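Long-range contact in tetraacyldisaccharide 4'-kinase (Aquifex aeolicus, PDB 4EHX), which probably transfers the gamma-phosphate of ATP to the 4'-position of a tetraacyldisaccharide 1-phosphate, yielding lipid IVA, in the last step of lipid IVA biosynthesis: residues Ile69-Leu82 / Glu95-Leu108. Sequence-based numbering, arbitrary orientation. Where two conformers were deposited one is given.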
loop_
_atom_site.group_PDB
_atom_site.type_symbol
_atom_site.label_atom_id
_atom_site.label_comp_id
_atom_site.label_asym_id
_atom_site.label_seq_id
_atom_site.Cartn_x
_atom_site.Cartn_y
_atom_site.Cartn_z
ATOM N N ILE A 69 11.713 -3.378 1.367
ATOM C CA ILE A 69 10.309 -3.787 1.385
ATOM C C ILE A 69 10.195 -5.219 0.870
ATOM O O ILE A 69 10.792 -5.552 -0.144
ATOM C CB ILE A 69 9.455 -2.917 0.437
ATOM C CG1 ILE A 69 9.664 -1.426 0.716
ATOM C CG2 ILE A 69 7.968 -3.351 0.493
ATOM C CD1 ILE A 69 9.322 -1.009 2.105
ATOM N N LEU A 70 9.435 -6.060 1.568
ATOM C CA LEU A 70 9.139 -7.397 1.075
ATOM C C LEU A 70 7.697 -7.377 0.632
ATOM O O LEU A 70 6.783 -7.295 1.466
ATOM C CB LEU A 70 9.336 -8.465 2.177
ATOM C CG LEU A 70 10.734 -8.551 2.789
ATOM C CD1 LEU A 70 10.782 -9.664 3.875
ATOM C CD2 LEU A 70 11.767 -8.834 1.685
ATOM N N SER A 71 7.509 -7.420 -0.683
ATOM C CA SER A 71 6.190 -7.347 -1.296
ATOM C C SER A 71 5.794 -8.712 -1.880
ATOM O O SER A 71 6.658 -9.499 -2.265
ATOM C CB SER A 71 6.227 -6.274 -2.389
ATOM O OG SER A 71 4.942 -5.793 -2.704
ATOM N N ARG A 72 4.492 -8.976 -1.960
ATOM C CA ARG A 72 3.991 -10.243 -2.500
ATOM C C ARG A 72 4.246 -10.391 -3.977
ATOM O O ARG A 72 4.696 -11.447 -4.430
ATOM C CB ARG A 72 2.487 -10.397 -2.250
ATOM C CG ARG A 72 1.962 -11.787 -2.617
ATOM C CD ARG A 72 0.492 -11.944 -2.248
ATOM N NE ARG A 72 0.025 -13.314 -2.450
ATOM C CZ ARG A 72 -1.207 -13.735 -2.171
ATOM N NH1 ARG A 72 -1.539 -15.002 -2.384
ATOM N NH2 ARG A 72 -2.109 -12.893 -1.679
ATOM N N GLY A 73 3.933 -9.343 -4.734
ATOM C CA GLY A 73 3.973 -9.427 -6.183
ATOM C C GLY A 73 3.048 -10.518 -6.690
ATOM O O GLY A 73 3.489 -11.448 -7.363
ATOM N N TYR A 74 1.763 -10.402 -6.370
ATOM C CA TYR A 74 0.785 -11.438 -6.700
ATOM C C TYR A 74 0.849 -11.878 -8.167
ATOM O O TYR A 74 1.101 -13.049 -8.464
ATOM C CB TYR A 74 -0.631 -10.973 -6.333
ATOM C CG TYR A 74 -1.705 -12.026 -6.516
ATOM C CD1 TYR A 74 -1.545 -13.307 -5.999
ATOM C CD2 TYR A 74 -2.885 -11.734 -7.190
ATOM C CE1 TYR A 74 -2.526 -14.272 -6.160
ATOM C CE2 TYR A 74 -3.872 -12.692 -7.356
ATOM C CZ TYR A 74 -3.687 -13.959 -6.838
ATOM O OH TYR A 74 -4.664 -14.916 -7.000
ATOM N N LYS A 75 0.628 -10.934 -9.078
ATOM C CA LYS A 75 0.648 -11.227 -10.509
ATOM C C LYS A 75 1.876 -10.641 -11.195
ATOM O O LYS A 75 1.963 -9.429 -11.402
ATOM C CB LYS A 75 -0.630 -10.713 -11.177
ATOM C CG LYS A 75 -0.788 -9.202 -11.125
ATOM C CD LYS A 75 -2.060 -8.752 -11.824
ATOM C CE LYS A 75 -2.212 -7.241 -11.769
ATOM N NZ LYS A 75 -3.452 -6.783 -12.449
ATOM N N ARG A 76 2.821 -11.510 -11.549
ATOM C CA ARG A 76 4.064 -11.080 -12.186
ATOM C C ARG A 76 4.375 -11.868 -13.460
ATOM O O ARG A 76 3.796 -12.928 -13.704
ATOM C CB ARG A 76 5.238 -11.205 -11.209
ATOM C CG ARG A 76 4.859 -10.998 -9.760
ATOM C CD ARG A 76 6.031 -10.494 -8.934
ATOM N NE ARG A 76 7.184 -11.391 -8.960
ATOM C CZ ARG A 76 7.407 -12.358 -8.072
ATOM N NH1 ARG A 76 6.545 -12.575 -7.082
ATOM N NH2 ARG A 76 8.495 -13.113 -8.177
ATOM N N LYS A 77 5.291 -11.335 -14.267
ATOM C CA LYS A 77 5.780 -12.017 -15.466
ATOM C C LYS A 77 6.950 -12.929 -15.105
ATOM O O LYS A 77 7.496 -13.636 -15.954
ATOM C CB LYS A 77 6.213 -11.006 -16.536
ATOM C CG LYS A 77 6.760 -11.638 -17.815
ATOM C CD LYS A 77 7.264 -10.598 -18.804
ATOM C CE LYS A 77 6.135 -9.729 -19.331
ATOM N NZ LYS A 77 6.584 -8.878 -20.468
ATOM N N SER A 78 7.335 -12.895 -13.832
ATOM C CA SER A 78 8.379 -13.766 -13.312
ATOM C C SER A 78 7.988 -14.225 -11.913
ATOM O O SER A 78 7.284 -13.513 -11.195
ATOM C CB SER A 78 9.726 -13.043 -13.274
ATOM O OG SER A 78 9.706 -11.970 -12.350
ATOM N N LYS A 79 8.446 -15.413 -11.532
ATOM C CA LYS A 79 8.066 -16.005 -10.256
ATOM C C LYS A 79 9.294 -16.339 -9.413
ATOM O O LYS A 79 10.428 -16.195 -9.871
ATOM C CB LYS A 79 7.237 -17.267 -10.492
ATOM C CG LYS A 79 6.420 -17.711 -9.295
ATOM C CD LYS A 79 5.851 -19.106 -9.516
ATOM C CE LYS A 79 6.932 -20.128 -9.888
ATOM N NZ LYS A 79 7.698 -20.630 -8.705
ATOM N N GLY A 80 9.061 -16.799 -8.187
ATOM C CA GLY A 80 10.140 -17.057 -7.254
ATOM C C GLY A 80 10.411 -15.804 -6.447
ATOM O O GLY A 80 9.482 -15.140 -5.989
ATOM N N THR A 81 11.682 -15.474 -6.275
ATOM C CA THR A 81 12.054 -14.254 -5.565
ATOM C C THR A 81 12.738 -13.318 -6.553
ATOM O O THR A 81 13.556 -13.754 -7.355
ATOM C CB THR A 81 12.987 -14.564 -4.397
ATOM O OG1 THR A 81 12.338 -15.487 -3.519
ATOM C CG2 THR A 81 13.312 -13.308 -3.630
ATOM N N LEU A 82 12.387 -12.038 -6.508
ATOM C CA LEU A 82 12.858 -11.087 -7.504
ATOM C C LEU A 82 13.235 -9.770 -6.832
ATOM O O LEU A 82 12.421 -9.179 -6.123
ATOM C CB LEU A 82 11.751 -10.829 -8.534
ATOM C CG LEU A 82 12.028 -9.737 -9.567
ATOM C CD1 LEU A 82 13.189 -10.157 -10.450
ATOM C CD2 LEU A 82 10.788 -9.452 -10.393
ATOM N N GLU A 95 6.095 -4.750 -15.908
ATOM C CA GLU A 95 5.646 -6.000 -16.507
ATOM C C GLU A 95 6.208 -7.213 -15.756
ATOM O O GLU A 95 5.485 -8.171 -15.478
ATOM C CB GLU A 95 6.019 -6.064 -17.993
ATOM C CG GLU A 95 5.295 -5.053 -18.896
ATOM C CD GLU A 95 6.130 -3.818 -19.226
ATOM O OE1 GLU A 95 6.980 -3.422 -18.396
ATOM O OE2 GLU A 95 5.932 -3.243 -20.319
ATOM N N GLU A 96 7.495 -7.167 -15.425
ATOM C CA GLU A 96 8.148 -8.289 -14.743
ATOM C C GLU A 96 7.983 -8.256 -13.219
ATOM O O GLU A 96 7.939 -9.300 -12.567
ATOM C CB GLU A 96 9.636 -8.350 -15.110
ATOM C CG GLU A 96 10.389 -9.512 -14.484
ATOM C CD GLU A 96 11.768 -9.716 -15.087
ATOM O OE1 GLU A 96 12.141 -8.955 -16.008
ATOM O OE2 GLU A 96 12.478 -10.644 -14.640
ATOM N N ALA A 97 7.889 -7.061 -12.650
ATOM C CA ALA A 97 7.773 -6.931 -11.203
ATOM C C ALA A 97 6.341 -7.143 -10.736
ATOM O O ALA A 97 6.108 -7.543 -9.598
ATOM C CB ALA A 97 8.271 -5.562 -10.751
ATOM N N GLY A 98 5.389 -6.870 -11.620
ATOM C CA GLY A 98 4.008 -6.693 -11.212
ATOM C C GLY A 98 3.791 -5.227 -10.881
ATOM O O GLY A 98 4.706 -4.550 -10.412
ATOM N N ASP A 99 2.586 -4.727 -11.133
ATOM C CA ASP A 99 2.290 -3.312 -10.928
ATOM C C ASP A 99 2.525 -2.835 -9.498
ATOM O O ASP A 99 2.956 -1.702 -9.284
ATOM C CB ASP A 99 0.854 -2.992 -11.349
ATOM C CG ASP A 99 0.706 -2.832 -12.852
ATOM O OD1 ASP A 99 1.611 -3.261 -13.604
ATOM O OD2 ASP A 99 -0.329 -2.281 -13.282
ATOM N N GLU A 100 2.246 -3.695 -8.521
ATOM C CA GLU A 100 2.304 -3.301 -7.108
ATOM C C GLU A 100 3.722 -3.080 -6.557
ATOM O O GLU A 100 4.013 -2.030 -5.963
ATOM C CB GLU A 100 1.566 -4.325 -6.226
ATOM C CG GLU A 100 0.260 -4.864 -6.822
ATOM C CD GLU A 100 0.475 -5.917 -7.910
ATOM O OE1 GLU A 100 1.110 -6.960 -7.632
ATOM O OE2 GLU A 100 0.002 -5.704 -9.047
ATOM N N PRO A 101 4.601 -4.088 -6.696
ATOM C CA PRO A 101 5.973 -3.849 -6.227
ATOM C C PRO A 101 6.648 -2.740 -7.042
ATOM O O PRO A 101 7.446 -1.988 -6.490
ATOM C CB PRO A 101 6.671 -5.196 -6.478
ATOM C CG PRO A 101 5.549 -6.211 -6.502
ATOM C CD PRO A 101 4.413 -5.472 -7.176
ATOM N N TYR A 102 6.348 -2.658 -8.336
ATOM C CA TYR A 102 6.976 -1.634 -9.173
ATOM C C TYR A 102 6.562 -0.240 -8.704
ATOM O O TYR A 102 7.400 0.646 -8.525
ATOM C CB TYR A 102 6.658 -1.829 -10.663
ATOM C CG TYR A 102 7.417 -0.857 -11.559
ATOM C CD1 TYR A 102 6.952 0.440 -11.767
ATOM C CD2 TYR A 102 8.616 -1.230 -12.170
ATOM C CE1 TYR A 102 7.654 1.335 -12.581
ATOM C CE2 TYR A 102 9.326 -0.345 -12.975
ATOM C CZ TYR A 102 8.836 0.933 -13.178
ATOM O OH TYR A 102 9.535 1.810 -13.971
ATOM N N LEU A 103 5.264 -0.042 -8.496
ATOM C CA LEU A 103 4.789 1.235 -7.984
ATOM C C LEU A 103 5.426 1.567 -6.634
ATOM O O LEU A 103 5.894 2.688 -6.410
ATOM C CB LEU A 103 3.261 1.235 -7.873
ATOM C CG LEU A 103 2.631 2.470 -7.218
ATOM C CD1 LEU A 103 3.063 3.773 -7.909
ATOM C CD2 LEU A 103 1.103 2.334 -7.197
ATOM N N MET A 104 5.433 0.598 -5.721
ATOM C CA MET A 104 6.079 0.809 -4.421
ATOM C C MET A 104 7.523 1.270 -4.601
ATOM O O MET A 104 7.983 2.198 -3.944
ATOM C CB MET A 104 6.044 -0.488 -3.595
ATOM C CG MET A 104 6.395 -0.324 -2.116
ATOM S SD MET A 104 5.004 0.266 -1.128
ATOM C CE MET A 104 3.658 -0.647 -1.863
ATOM N N ALA A 105 8.252 0.599 -5.486
ATOM C CA ALA A 105 9.646 0.980 -5.734
ATOM C C ALA A 105 9.785 2.406 -6.284
ATOM O O ALA A 105 10.703 3.148 -5.915
ATOM C CB ALA A 105 10.312 -0.036 -6.672
ATOM N N LYS A 106 8.877 2.802 -7.171
ATOM C CA LYS A 106 8.956 4.155 -7.711
ATOM C C LYS A 106 8.622 5.174 -6.628
ATOM O O LYS A 106 9.151 6.281 -6.621
ATOM C CB LYS A 106 8.033 4.335 -8.927
ATOM C CG LYS A 106 8.408 3.504 -10.147
ATOM C CD LYS A 106 9.845 3.751 -10.647
ATOM C CE LYS A 106 10.058 5.160 -11.122
ATOM N NZ LYS A 106 11.165 5.273 -12.154
ATOM N N LEU A 107 7.754 4.794 -5.699
ATOM C CA LEU A 107 7.401 5.703 -4.607
ATOM C C LEU A 107 8.443 5.775 -3.482
ATOM O O LEU A 107 8.332 6.637 -2.613
ATOM C CB LEU A 107 6.027 5.348 -4.028
ATOM C CG LEU A 107 4.826 5.487 -4.960
ATOM C CD1 LEU A 107 3.625 4.771 -4.353
ATOM C CD2 LEU A 107 4.554 6.979 -5.227
ATOM N N LEU A 108 9.443 4.886 -3.498
ATOM C CA LEU A 108 10.476 4.869 -2.451
ATOM C C LEU A 108 11.908 4.909 -2.999
ATOM O O LEU A 108 12.595 3.885 -3.021
ATOM C CB LEU A 108 10.330 3.611 -1.580
ATOM C CG LEU A 108 8.977 3.290 -0.944
ATOM C CD1 LEU A 108 8.950 1.844 -0.483
ATOM C CD2 LEU A 108 8.697 4.231 0.205
#
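Ser78 OG donates to Glu96 O over 3.2 Å, approaching 32° out of the carbonyl plane, and the same oxygen is flanked by Arg76 CB and Leu82 CD2. With chi1 at 66°, Ser78 holds OG between its backbone N and carbonyl carbon, which also sets it against Glu96 CG. One residue earlier, Lys77 N makes a weak, bent bond to Glu95 O (3.4 Å), and the Lys77 and Glu95 side chains lie side by side, pointing the same way. Arg76 passes its aliphatic part over the end of helix 94-97: CD sits 3.0 Å from Ala97 O, a buried carbonyl without a hydrogen-bond partner. Its chain, bent at chi3 (-58°), carries the guanidinium back to its own loop, where NH2 reaches Gly80 O at 3.1 Å from above the carbonyl plane. Cut back to an alanine, Arg76 would probably leave Gly80 O without this donor and Ala97 O less covered. Gly98, the N-cap of helix 99-107, packs its CA 3.4 Å from Lys75 O, where a beta carbon would clash. Deeper in, Pro101 CG rests 3.6 Å from Gly73 CA and near Ser71 OG, which is hydrogen-bonded to Asp138. The Ile69 and Leu108 side chains meet tip to tip, Ile69 CG1 lying 3.6 Å from Leu108 CD1, and Met104 lies beside Lys51 of the predicted ATP-binding P-loop. The contact thus seats helix 99-107 against strand 67-71 by apolar packing, while main-chain carbonyls receive the direct bonds of the outer loop; the ammonium groups of poorly ordered Lys75 and Lys77 reach no carboxylate across it, so charge pairing probably contributes little.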